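PDB 4HCY: thiaminase-I from Naegleria gruberi, which belongs to the thiaminase I family, two-lobed alpha/beta proteins resembling periplasmic binding proteins, and holds a ligand in the cleft between its lobes. Local coordinates for residues F114-C119 with D263-N268; G12-L17 with V65-S70; Q147-D152 with N226-Y231. All blocks are in the same frame, centred on the assembly; numbering follows the deposited sequence.

Contact 1: residues F114-C119 with D263-N268. With 0YN (2-{4-[(4-amino-2-methylpyrimidin-5-yl)methyl]-3-methylthiophen-2-yl}ethanol), chain G.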
loop_
_atom_site.group_PDB
_atom_site.type_symbol
_atom_site.label_atom_id
_atom_site.label_comp_id
_atom_site.label_asym_id
_atom_site.label_seq_id
_atom_site.Cartn_x
_atom_site.Cartn_y
_atom_site.Cartn_z
ATOM N N PHE A 114 13.173 -6.007 -3.398
ATOM C CA PHE A 114 13.421 -5.164 -2.236
ATOM C C PHE A 114 12.154 -4.410 -1.856
ATOM O O PHE A 114 11.634 -3.628 -2.654
ATOM C CB PHE A 114 14.537 -4.160 -2.530
ATOM C CG PHE A 114 15.811 -4.787 -3.026
ATOM C CD1 PHE A 114 15.986 -5.064 -4.371
ATOM C CD2 PHE A 114 16.840 -5.084 -2.147
ATOM C CE1 PHE A 114 17.156 -5.636 -4.832
ATOM C CE2 PHE A 114 18.014 -5.655 -2.602
ATOM C CZ PHE A 114 18.172 -5.931 -3.946
ATOM N N PRO A 115 11.650 -4.646 -0.637
ATOM C CA PRO A 115 10.474 -3.933 -0.126
ATOM C C PRO A 115 10.724 -2.428 -0.062
ATOM O O PRO A 115 11.680 -1.993 0.581
ATOM C CB PRO A 115 10.315 -4.498 1.286
ATOM C CG PRO A 115 10.967 -5.835 1.237
ATOM C CD PRO A 115 12.126 -5.673 0.304
ATOM N N GLN A 116 9.874 -1.647 -0.722
ATOM C CA GLN A 116 10.061 -0.200 -0.789
ATOM C C GLN A 116 9.027 0.578 0.019
ATOM O O GLN A 116 9.382 1.441 0.821
ATOM C CB GLN A 116 10.042 0.280 -2.242
ATOM C CG GLN A 116 10.170 1.789 -2.387
ATOM C CD GLN A 116 10.157 2.245 -3.830
ATOM O OE1 GLN A 116 9.694 1.528 -4.717
ATOM N NE2 GLN A 116 10.670 3.446 -4.074
ATOM N N TYR A 117 7.752 0.277 -0.198
ATOM C CA TYR A 117 6.678 1.042 0.427
ATOM C C TYR A 117 5.781 0.200 1.328
ATOM O O TYR A 117 5.563 -0.985 1.079
ATOM C CB TYR A 117 5.826 1.732 -0.640
ATOM C CG TYR A 117 6.529 2.857 -1.366
ATOM C CD1 TYR A 117 7.497 3.624 -0.730
ATOM C CD2 TYR A 117 6.225 3.150 -2.688
ATOM C CE1 TYR A 117 8.141 4.653 -1.391
ATOM C CE2 TYR A 117 6.863 4.177 -3.358
ATOM C CZ TYR A 117 7.819 4.924 -2.705
ATOM O OH TYR A 117 8.456 5.947 -3.370
ATOM N N LEU A 118 5.267 0.831 2.377
ATOM C CA LEU A 118 4.287 0.210 3.258
ATOM C C LEU A 118 2.997 1.013 3.210
ATOM O O LEU A 118 3.028 2.243 3.179
ATOM C CB LEU A 118 4.805 0.162 4.695
ATOM C CG LEU A 118 5.180 -1.209 5.260
ATOM C CD1 LEU A 118 5.601 -1.089 6.716
ATOM C CD2 LEU A 118 4.023 -2.175 5.116
ATOM N N CYS A 119 1.863 0.323 3.197
ATOM C CA CYS A 119 0.575 1.004 3.212
ATOM C C CYS A 119 -0.551 0.107 3.703
ATOM O O CYS A 119 -0.447 -1.121 3.672
ATOM C CB CYS A 119 0.234 1.560 1.828
ATOM S SG CYS A 119 -1.204 2.653 1.823
ATOM N N ASP A 263 4.783 -2.244 -1.627
ATOM C CA ASP A 263 5.378 -2.101 -2.948
ATOM C C ASP A 263 6.800 -2.642 -2.914
ATOM O O ASP A 263 7.548 -2.383 -1.972
ATOM C CB ASP A 263 5.370 -0.641 -3.394
ATOM C CG ASP A 263 3.969 -0.078 -3.513
ATOM O OD1 ASP A 263 3.028 -0.869 -3.735
ATOM O OD2 ASP A 263 3.809 1.152 -3.385
ATOM N N VAL A 264 7.167 -3.399 -3.941
ATOM C CA VAL A 264 8.446 -4.093 -3.955
ATOM C C VAL A 264 9.269 -3.787 -5.205
ATOM O O VAL A 264 8.796 -3.954 -6.328
ATOM C CB VAL A 264 8.243 -5.620 -3.836
ATOM C CG1 VAL A 264 9.534 -6.357 -4.127
ATOM C CG2 VAL A 264 7.715 -5.981 -2.456
ATOM N N LEU A 265 10.501 -3.332 -4.997
ATOM C CA LEU A 265 11.436 -3.107 -6.093
ATOM C C LEU A 265 12.056 -4.427 -6.536
ATOM O O LEU A 265 12.843 -5.028 -5.805
ATOM C CB LEU A 265 12.535 -2.130 -5.670
ATOM C CG LEU A 265 12.142 -0.657 -5.549
ATOM C CD1 LEU A 265 13.191 0.116 -4.766
ATOM C CD2 LEU A 265 11.952 -0.049 -6.928
ATOM N N ALA A 266 11.697 -4.878 -7.734
ATOM C CA ALA A 266 12.172 -6.161 -8.239
ATOM C C ALA A 266 13.111 -5.996 -9.429
ATOM O O ALA A 266 13.045 -5.002 -10.153
ATOM C CB ALA A 266 10.995 -7.050 -8.612
ATOM N N LEU A 267 13.983 -6.979 -9.624
ATOM C CA LEU A 267 14.914 -6.966 -10.744
ATOM C C LEU A 267 14.421 -7.869 -11.866
ATOM O O LEU A 267 13.862 -8.935 -11.615
ATOM C CB LEU A 267 16.306 -7.411 -10.292
ATOM C CG LEU A 267 16.973 -6.542 -9.226
ATOM C CD1 LEU A 267 18.384 -7.030 -8.943
ATOM C CD2 LEU A 267 16.980 -5.088 -9.664
ATOM N N ASN A 268 14.632 -7.435 -13.104
ATOM C CA ASN A 268 14.258 -8.232 -14.263
ATOM C C ASN A 268 15.105 -9.497 -14.336
ATOM O O ASN A 268 16.247 -9.515 -13.876
ATOM C CB ASN A 268 14.407 -7.412 -15.546
ATOM C CG ASN A 268 13.641 -8.006 -16.713
ATOM O OD1 ASN A 268 13.556 -9.226 -16.863
ATOM N ND2 ASN A 268 13.074 -7.142 -17.547
HETATM C C2A 0YN G . 2.498 3.292 -1.196
HETATM C C35 0YN G . -2.468 0.870 -2.727
HETATM C C2 0YN G . -2.507 2.640 -4.579
HETATM S S1 0YN G . -3.274 2.927 -6.108
HETATM C C5 0YN G . -4.186 1.467 -6.114
HETATM C C4 0YN G . -3.881 0.724 -4.857
HETATM C C4A 0YN G . -4.480 -0.608 -4.487
HETATM C C5A 0YN G . -5.075 1.243 -7.314
HETATM C C5B 0YN G . -6.527 1.111 -6.877
HETATM O O5G 0YN G . -7.372 1.112 -8.030
HETATM N "N1'" 0YN G . 0.030 3.271 -1.298
HETATM C "C2'" 0YN G . 1.195 2.656 -1.597
HETATM N "N3'" 0YN G . 1.199 1.476 -2.255
HETATM C "C4'" 0YN G . 0.040 0.893 -2.622
HETATM N "N4'" 0YN G . 0.051 -0.289 -3.282
HETATM C "C5'" 0YN G . -1.159 1.512 -2.324
HETATM C "C6'" 0YN G . -1.140 2.723 -1.645
HETATM C C3 0YN G . -2.946 1.414 -4.054
#

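Contact 2: residues G12-L17 with V65-S70. With 0YN (2-{4-[(4-amino-2-methylpyrimidin-5-yl)methyl]-3-methylthiophen-2-yl}ethanol), chain G.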
loop_
_atom_site.group_PDB
_atom_site.type_symbol
_atom_site.label_atom_id
_atom_site.label_comp_id
_atom_site.label_asym_id
_atom_site.label_seq_id
_atom_site.Cartn_x
_atom_site.Cartn_y
_atom_site.Cartn_z
ATOM N N GLY A 12 11.570 1.566 -13.265
ATOM C CA GLY A 12 10.144 1.821 -13.170
ATOM C C GLY A 12 9.719 2.099 -11.741
ATOM O O GLY A 12 9.812 1.227 -10.877
ATOM N N LEU A 13 9.248 3.315 -11.489
ATOM C CA LEU A 13 8.869 3.720 -10.140
ATOM C C LEU A 13 7.368 3.606 -9.902
ATOM O O LEU A 13 6.570 3.717 -10.833
ATOM C CB LEU A 13 9.327 5.155 -9.864
ATOM C CG LEU A 13 10.828 5.434 -9.948
ATOM C CD1 LEU A 13 11.120 6.889 -9.618
ATOM C CD2 LEU A 13 11.603 4.503 -9.027
ATOM N N PHE A 14 6.995 3.383 -8.645
ATOM C CA PHE A 14 5.597 3.383 -8.236
ATOM C C PHE A 14 5.067 4.811 -8.328
ATOM O O PHE A 14 5.505 5.686 -7.584
ATOM C CB PHE A 14 5.474 2.853 -6.806
ATOM C CG PHE A 14 4.057 2.676 -6.338
ATOM C CD1 PHE A 14 3.343 1.534 -6.664
ATOM C CD2 PHE A 14 3.444 3.644 -5.561
ATOM C CE1 PHE A 14 2.042 1.365 -6.232
ATOM C CE2 PHE A 14 2.144 3.482 -5.124
ATOM C CZ PHE A 14 1.441 2.341 -5.461
ATOM N N PRO A 15 4.123 5.049 -9.251
ATOM C CA PRO A 15 3.677 6.404 -9.592
ATOM C C PRO A 15 2.543 6.933 -8.715
ATOM O O PRO A 15 2.224 8.119 -8.796
ATOM C CB PRO A 15 3.176 6.237 -11.024
ATOM C CG PRO A 15 2.619 4.852 -11.042
ATOM C CD PRO A 15 3.470 4.030 -10.093
ATOM N N TYR A 16 1.942 6.075 -7.899
ATOM C CA TYR A 16 0.790 6.484 -7.100
ATOM C C TYR A 16 1.194 7.069 -5.750
ATOM O O TYR A 16 0.957 6.475 -4.697
ATOM C CB TYR A 16 -0.194 5.325 -6.934
ATOM C CG TYR A 16 -0.770 4.851 -8.248
ATOM C CD1 TYR A 16 -1.894 5.455 -8.794
ATOM C CD2 TYR A 16 -0.179 3.808 -8.949
ATOM C CE1 TYR A 16 -2.420 5.028 -9.998
ATOM C CE2 TYR A 16 -0.697 3.377 -10.154
ATOM C CZ TYR A 16 -1.818 3.989 -10.673
ATOM O OH TYR A 16 -2.337 3.562 -11.873
ATOM N N LEU A 17 1.804 8.248 -5.804
ATOM C CA LEU A 17 2.226 8.974 -4.614
ATOM C C LEU A 17 1.329 10.200 -4.435
ATOM O O LEU A 17 0.615 10.578 -5.365
ATOM C CB LEU A 17 3.700 9.371 -4.747
ATOM C CG LEU A 17 4.694 8.465 -4.015
ATOM C CD1 LEU A 17 4.554 7.016 -4.460
ATOM C CD2 LEU A 17 6.119 8.954 -4.221
ATOM N N VAL A 65 14.477 -2.623 -13.700
ATOM C CA VAL A 65 14.013 -2.678 -12.318
ATOM C C VAL A 65 12.697 -1.913 -12.189
ATOM O O VAL A 65 12.545 -0.821 -12.737
ATOM C CB VAL A 65 15.069 -2.126 -11.333
ATOM C CG1 VAL A 65 15.573 -0.769 -11.789
ATOM C CG2 VAL A 65 14.506 -2.051 -9.921
ATOM N N PHE A 66 11.739 -2.503 -11.480
ATOM C CA PHE A 66 10.408 -1.923 -11.365
ATOM C C PHE A 66 9.859 -2.024 -9.947
ATOM O O PHE A 66 10.219 -2.927 -9.192
ATOM C CB PHE A 66 9.451 -2.605 -12.348
ATOM C CG PHE A 66 9.501 -4.106 -12.298
ATOM C CD1 PHE A 66 8.715 -4.810 -11.401
ATOM C CD2 PHE A 66 10.338 -4.815 -13.146
ATOM C CE1 PHE A 66 8.762 -6.191 -11.352
ATOM C CE2 PHE A 66 10.388 -6.194 -13.102
ATOM C CZ PHE A 66 9.599 -6.883 -12.204
ATOM N N SER A 67 8.982 -1.089 -9.594
ATOM C CA SER A 67 8.323 -1.102 -8.295
ATOM C C SER A 67 6.876 -1.553 -8.446
ATOM O O SER A 67 6.029 -0.800 -8.931
ATOM C CB SER A 67 8.376 0.283 -7.651
ATOM O OG SER A 67 7.722 0.284 -6.394
ATOM N N THR A 68 6.595 -2.782 -8.032
ATOM C CA THR A 68 5.253 -3.337 -8.159
ATOM C C THR A 68 4.594 -3.570 -6.806
ATOM O O THR A 68 5.268 -3.814 -5.806
ATOM C CB THR A 68 5.265 -4.670 -8.930
ATOM O OG1 THR A 68 3.950 -5.241 -8.923
ATOM C CG2 THR A 68 6.235 -5.651 -8.286
ATOM N N ASP A 69 3.268 -3.484 -6.783
ATOM C CA ASP A 69 2.499 -3.886 -5.615
ATOM C C ASP A 69 2.673 -5.391 -5.470
ATOM O O ASP A 69 2.572 -6.129 -6.450
ATOM C CB ASP A 69 1.021 -3.535 -5.804
ATOM C CG ASP A 69 0.209 -3.685 -4.526
ATOM O OD1 ASP A 69 0.568 -4.518 -3.667
ATOM O OD2 ASP A 69 -0.805 -2.968 -4.385
ATOM N N SER A 70 2.935 -5.844 -4.248
ATOM C CA SER A 70 3.164 -7.262 -3.993
ATOM C C SER A 70 1.914 -8.105 -4.246
ATOM O O SER A 70 1.984 -9.333 -4.283
ATOM C CB SER A 70 3.666 -7.477 -2.564
ATOM O OG SER A 70 2.753 -6.951 -1.618
HETATM C C2A 0YN G . 2.498 3.292 -1.196
HETATM C C35 0YN G . -2.468 0.870 -2.727
HETATM C C2 0YN G . -2.507 2.640 -4.579
HETATM S S1 0YN G . -3.274 2.927 -6.108
HETATM C C5 0YN G . -4.186 1.467 -6.114
HETATM C C4 0YN G . -3.881 0.724 -4.857
HETATM C C4A 0YN G . -4.480 -0.608 -4.487
HETATM C C5A 0YN G . -5.075 1.243 -7.314
HETATM C C5B 0YN G . -6.527 1.111 -6.877
HETATM O O5G 0YN G . -7.372 1.112 -8.030
HETATM N "N1'" 0YN G . 0.030 3.271 -1.298
HETATM C "C2'" 0YN G . 1.195 2.656 -1.597
HETATM N "N3'" 0YN G . 1.199 1.476 -2.255
HETATM C "C4'" 0YN G . 0.040 0.893 -2.622
HETATM N "N4'" 0YN G . 0.051 -0.289 -3.282
HETATM C "C5'" 0YN G . -1.159 1.512 -2.324
HETATM C "C6'" 0YN G . -1.140 2.723 -1.645
HETATM C C3 0YN G . -2.946 1.414 -4.054
#

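Contact 3: residues Q147-D152 with N226-Y231. With 0YN (2-{4-[(4-amino-2-methylpyrimidin-5-yl)methyl]-3-methylthiophen-2-yl}ethanol), chain G.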
loop_
_atom_site.group_PDB
_atom_site.type_symbol
_atom_site.label_atom_id
_atom_site.label_comp_id
_atom_site.label_asym_id
_atom_site.label_seq_id
_atom_site.Cartn_x
_atom_site.Cartn_y
_atom_site.Cartn_z
ATOM N N GLN A 147 -21.303 7.233 9.781
ATOM C CA GLN A 147 -20.516 7.942 10.781
ATOM C C GLN A 147 -19.026 7.900 10.457
ATOM O O GLN A 147 -18.266 8.776 10.870
ATOM C CB GLN A 147 -20.761 7.341 12.164
ATOM C CG GLN A 147 -22.148 7.599 12.728
ATOM C CD GLN A 147 -22.299 9.004 13.277
ATOM O OE1 GLN A 147 -21.406 9.514 13.954
ATOM N NE2 GLN A 147 -23.431 9.637 12.984
ATOM N N ILE A 148 -18.616 6.874 9.720
ATOM C CA ILE A 148 -17.215 6.691 9.361
ATOM C C ILE A 148 -16.961 7.151 7.929
ATOM O O ILE A 148 -17.733 6.838 7.028
ATOM C CB ILE A 148 -16.801 5.211 9.489
ATOM C CG1 ILE A 148 -17.158 4.676 10.876
ATOM C CG2 ILE A 148 -15.316 5.040 9.209
ATOM C CD1 ILE A 148 -16.850 3.204 11.061
ATOM N N VAL A 149 -15.884 7.900 7.722
ATOM C CA VAL A 149 -15.508 8.312 6.374
ATOM C C VAL A 149 -14.570 7.286 5.744
ATOM O O VAL A 149 -13.502 6.993 6.277
ATOM C CB VAL A 149 -14.848 9.703 6.356
ATOM C CG1 VAL A 149 -14.393 10.050 4.947
ATOM C CG2 VAL A 149 -15.816 10.751 6.872
ATOM N N TYR A 150 -14.987 6.743 4.606
ATOM C CA TYR A 150 -14.225 5.716 3.911
ATOM C C TYR A 150 -14.505 5.848 2.415
ATOM O O TYR A 150 -15.332 5.117 1.870
ATOM C CB TYR A 150 -14.638 4.332 4.420
ATOM C CG TYR A 150 -13.632 3.224 4.183
ATOM C CD1 TYR A 150 -12.683 3.313 3.172
ATOM C CD2 TYR A 150 -13.638 2.082 4.975
ATOM C CE1 TYR A 150 -11.769 2.297 2.958
ATOM C CE2 TYR A 150 -12.730 1.061 4.767
ATOM C CZ TYR A 150 -11.797 1.174 3.759
ATOM O OH TYR A 150 -10.889 0.161 3.548
ATOM N N PRO A 151 -13.809 6.787 1.754
ATOM C CA PRO A 151 -14.036 7.166 0.353
ATOM C C PRO A 151 -14.024 5.990 -0.621
ATOM O O PRO A 151 -14.916 5.893 -1.464
ATOM C CB PRO A 151 -12.864 8.106 0.055
ATOM C CG PRO A 151 -12.503 8.679 1.375
ATOM C CD PRO A 151 -12.712 7.564 2.357
ATOM N N ASP A 152 -13.031 5.115 -0.506
ATOM C CA ASP A 152 -12.897 3.991 -1.430
ATOM C C ASP A 152 -14.030 2.973 -1.296
ATOM O O ASP A 152 -14.328 2.240 -2.238
ATOM C CB ASP A 152 -11.540 3.308 -1.257
ATOM C CG ASP A 152 -10.406 4.106 -1.873
ATOM O OD1 ASP A 152 -10.667 4.880 -2.818
ATOM O OD2 ASP A 152 -9.253 3.957 -1.415
ATOM N N ASN A 226 -15.405 11.999 13.109
ATOM C CA ASN A 226 -14.254 11.746 13.967
ATOM C C ASN A 226 -13.547 10.451 13.580
ATOM O O ASN A 226 -12.631 10.001 14.270
ATOM C CB ASN A 226 -14.678 11.696 15.436
ATOM C CG ASN A 226 -15.192 13.031 15.942
ATOM O OD1 ASN A 226 -14.877 14.083 15.386
ATOM N ND2 ASN A 226 -15.986 12.995 17.007
ATOM N N TYR A 227 -13.980 9.859 12.472
ATOM C CA TYR A 227 -13.415 8.599 12.001
ATOM C C TYR A 227 -13.081 8.677 10.515
ATOM O O TYR A 227 -13.891 9.140 9.713
ATOM C CB TYR A 227 -14.391 7.448 12.255
ATOM C CG TYR A 227 -14.894 7.364 13.679
ATOM C CD1 TYR A 227 -14.202 6.638 14.640
ATOM C CD2 TYR A 227 -16.065 8.007 14.062
ATOM C CE1 TYR A 227 -14.659 6.558 15.942
ATOM C CE2 TYR A 227 -16.531 7.934 15.361
ATOM C CZ TYR A 227 -15.825 7.208 16.297
ATOM O OH TYR A 227 -16.285 7.131 17.592
ATOM N N TYR A 228 -11.887 8.221 10.155
ATOM C CA TYR A 228 -11.463 8.209 8.761
ATOM C C TYR A 228 -10.620 6.979 8.445
ATOM O O TYR A 228 -9.671 6.662 9.164
ATOM C CB TYR A 228 -10.680 9.479 8.419
ATOM C CG TYR A 228 -10.144 9.504 7.003
ATOM C CD1 TYR A 228 -10.944 9.911 5.945
ATOM C CD2 TYR A 228 -8.836 9.124 6.726
ATOM C CE1 TYR A 228 -10.459 9.935 4.651
ATOM C CE2 TYR A 228 -8.345 9.144 5.436
ATOM C CZ TYR A 228 -9.159 9.551 4.402
ATOM O OH TYR A 228 -8.671 9.573 3.115
ATOM N N VAL A 229 -10.973 6.290 7.365
ATOM C CA VAL A 229 -10.220 5.125 6.923
ATOM C C VAL A 229 -9.668 5.361 5.523
ATOM O O VAL A 229 -10.382 5.825 4.636
ATOM C CB VAL A 229 -11.088 3.851 6.919
ATOM C CG1 VAL A 229 -10.221 2.623 6.695
ATOM C CG2 VAL A 229 -11.855 3.724 8.225
ATOM N N GLY A 230 -8.391 5.046 5.331
ATOM C CA GLY A 230 -7.757 5.214 4.037
ATOM C C GLY A 230 -6.249 5.067 4.094
ATOM O O GLY A 230 -5.689 4.690 5.124
ATOM N N TYR A 231 -5.593 5.365 2.978
ATOM C CA TYR A 231 -4.141 5.287 2.896
ATOM C C TYR A 231 -3.506 6.378 3.749
ATOM O O TYR A 231 -4.106 7.432 3.968
ATOM C CB TYR A 231 -3.676 5.428 1.446
ATOM C CG TYR A 231 -4.262 4.400 0.505
ATOM C CD1 TYR A 231 -4.556 3.115 0.943
ATOM C CD2 TYR A 231 -4.522 4.715 -0.822
ATOM C CE1 TYR A 231 -5.092 2.172 0.085
ATOM C CE2 TYR A 231 -5.058 3.780 -1.687
ATOM C CZ TYR A 231 -5.341 2.511 -1.230
ATOM O OH TYR A 231 -5.875 1.579 -2.089
HETATM C C2A 0YN G . 2.498 3.292 -1.196
HETATM C C35 0YN G . -2.468 0.870 -2.727
HETATM C C2 0YN G . -2.507 2.640 -4.579
HETATM S S1 0YN G . -3.274 2.927 -6.108
HETATM C C5 0YN G . -4.186 1.467 -6.114
HETATM C C4 0YN G . -3.881 0.724 -4.857
HETATM C C4A 0YN G . -4.480 -0.608 -4.487
HETATM C C5A 0YN G . -5.075 1.243 -7.314
HETATM C C5B 0YN G . -6.527 1.111 -6.877
HETATM O O5G 0YN G . -7.372 1.112 -8.030
HETATM N "N1'" 0YN G . 0.030 3.271 -1.298
HETATM C "C2'" 0YN G . 1.195 2.656 -1.597
HETATM N "N3'" 0YN G . 1.199 1.476 -2.255
HETATM C "C4'" 0YN G . 0.040 0.893 -2.622
HETATM N "N4'" 0YN G . 0.051 -0.289 -3.282
HETATM C "C5'" 0YN G . -1.159 1.512 -2.324
HETATM C "C6'" 0YN G . -1.140 2.723 -1.645
HETATM C C3 0YN G . -2.946 1.414 -4.054
#

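Contact 1: residues F114-C119 with D263-N268
D263 and Y117 meet beside the ligand. D263 OD2 lies at the edge of the Y117 ring, in its plane, 3.2 Å from Y117 CD2, with ring and carboxylate planes 72° apart. The same carboxylate faces 0YN. D263 OD1 accepts a hydrogen bond from 0YN N4' (3.1 Å), and D263 OD2 is 2.9 Å from 0YN N3'. Y117 CB packs on the ligand methyl C2A. C119 SG approaches the pyrimidine from further along the strand, 3.4 Å from 0YN N1'.

Opposite D263, Q116 and Y117 form a classic beta bulge in strand 114-119, within an antiparallel pair of the central mixed sheet. D263 O is gripped by two donors, Q116 N at 2.7 Å and Y117 N at 3.2 Å. D263 N bonds back to Y117 O. The extra residue brings the Y117 side chain onto the same face as D263. Beyond the bulge, F114 and L265 exchange N-H to O bonds in both directions.

Q116 reaches out with an extended chain. With CG anti to the backbone N (chi1 177°), Q116 CG lies over the centre of one face of the Y117 ring, while Q116 OE1 comes 3.4 Å from L265 CG. That oxygen is also hydrogen-bonded to S67 OG. Further out, helix 273-288 packs against the pair: L287 meets Q116 and L265, and I283 meets F114 and L267.

Contact 2: residues G12-L17 with V65-S70
Two parallel strands of the central sheet, 8-13 and 65-69, pair here just before their C-terminal ends reach the ligand site, as is common in alpha/beta folds. G12 bridges the backbone on either side of F66. G12 N donates to V65 O (2.6 Å), and the bond is nearly straight (177°). G12 O accepts from S67 N (2.8 Å), a more bent bond at 132°, and also takes a CA-H...O contact from F66 CA.

Past L13 the chain leaves the strand, and side chains take over the contact. F14 CB rests against S67 OG at 3.4 Å. That hydroxyl is hydrogen-bonded to Q116 OE1 on the neighbouring part of the sheet. CG of F14 stands opposite its own backbone N (chi1 -174°), and the ring extends from S67 toward the pyrimidine. F14 CZ comes 3.3 Å from 0YN N3', at an oblique angle. Y16 CD2 lies over one face of the F14 ring, near its rim, and L17 CD1 meets the ring edge in plane. Y16, the centre of an inverse gamma turn, turns one ring face to the ligand sulfur, with Y16 CG 3.8 Å from 0YN S1.

On the other strand, D69 OD2 is 3.0 Å from 0YN N4' and is hydrogen-bonded to Y54 OH. D69 OD1 is bonded to I71 N, so both carboxylate oxygens have protein partners. The aromatic rings thus pack on the two rings of the ligand, while a carboxylate oxygen held by Y54 lies beside its amino group, which probably favours one orientation of the pyrimidine.

Contact 3: residues Q147-D152 with N226-Y231
V229 sits with its CG1 methyl over one face of the Y150 ring. This is a CH-pi contact, 3.7 Å from V229 CG1 to the centroid of the Y150 ring and 19° off the ring normal. The methyl is offset toward the rim, 3.5 Å from Y150 CE2. The other branch of the valine, V229 CG2, turns to I148 CG2 at 3.8 Å, and that isoleucine methyl also touches Y227 CB.

V149 points the other way. Its CG1 is anti to the backbone N (chi1 176°) and reaches the edge of the Y228 ring, 3.6 Å from Y228 CD1. P151 crosses Y228 at about a right angle, with P151 CD against Y228 CE1.

The backbones run nearly parallel and are joined by a single bridge at V149 and Y228. V149 N donates to Y227 O (3.1 Å), and V229 N donates to V149 O (2.8 Å). Y231 lays one ring face over the ligand, with 0YN C6' above its centre.

Y150 is the N-cap residue of helix 151-154. I148, Y150 and Y227 pack on helix 136-143. V149, P151 and Y228 face helix 211-219, where Y228 stacks on Y214. Segment 226-231 also joins strand 114-125, through backbone bonding of Y228 with L124.

From the N terminus, contact 2 comes first, pairing 12-17 with 65-70 and closing its loop before contact 1 opens. Contact 1 then joins 114-119 to 263-268 across a much longer excursion. Contact 3 (147-152 with 226-231) is nested inside that excursion, and no contacts cross. Contacts 1 and 2 touch directly, since strands 65-69 and 261-267 are neighbours in the sheet: V264 N meets T68 O at 2.7 Å. Contact 3 lies on the opposite side of the chain's centre. Strand 114-125 links it to contact 1 by pairing with both 261-267 and 227-230. All three reach 0YN, which lies between contacts 1 and 2 on one side and contact 3 on the other.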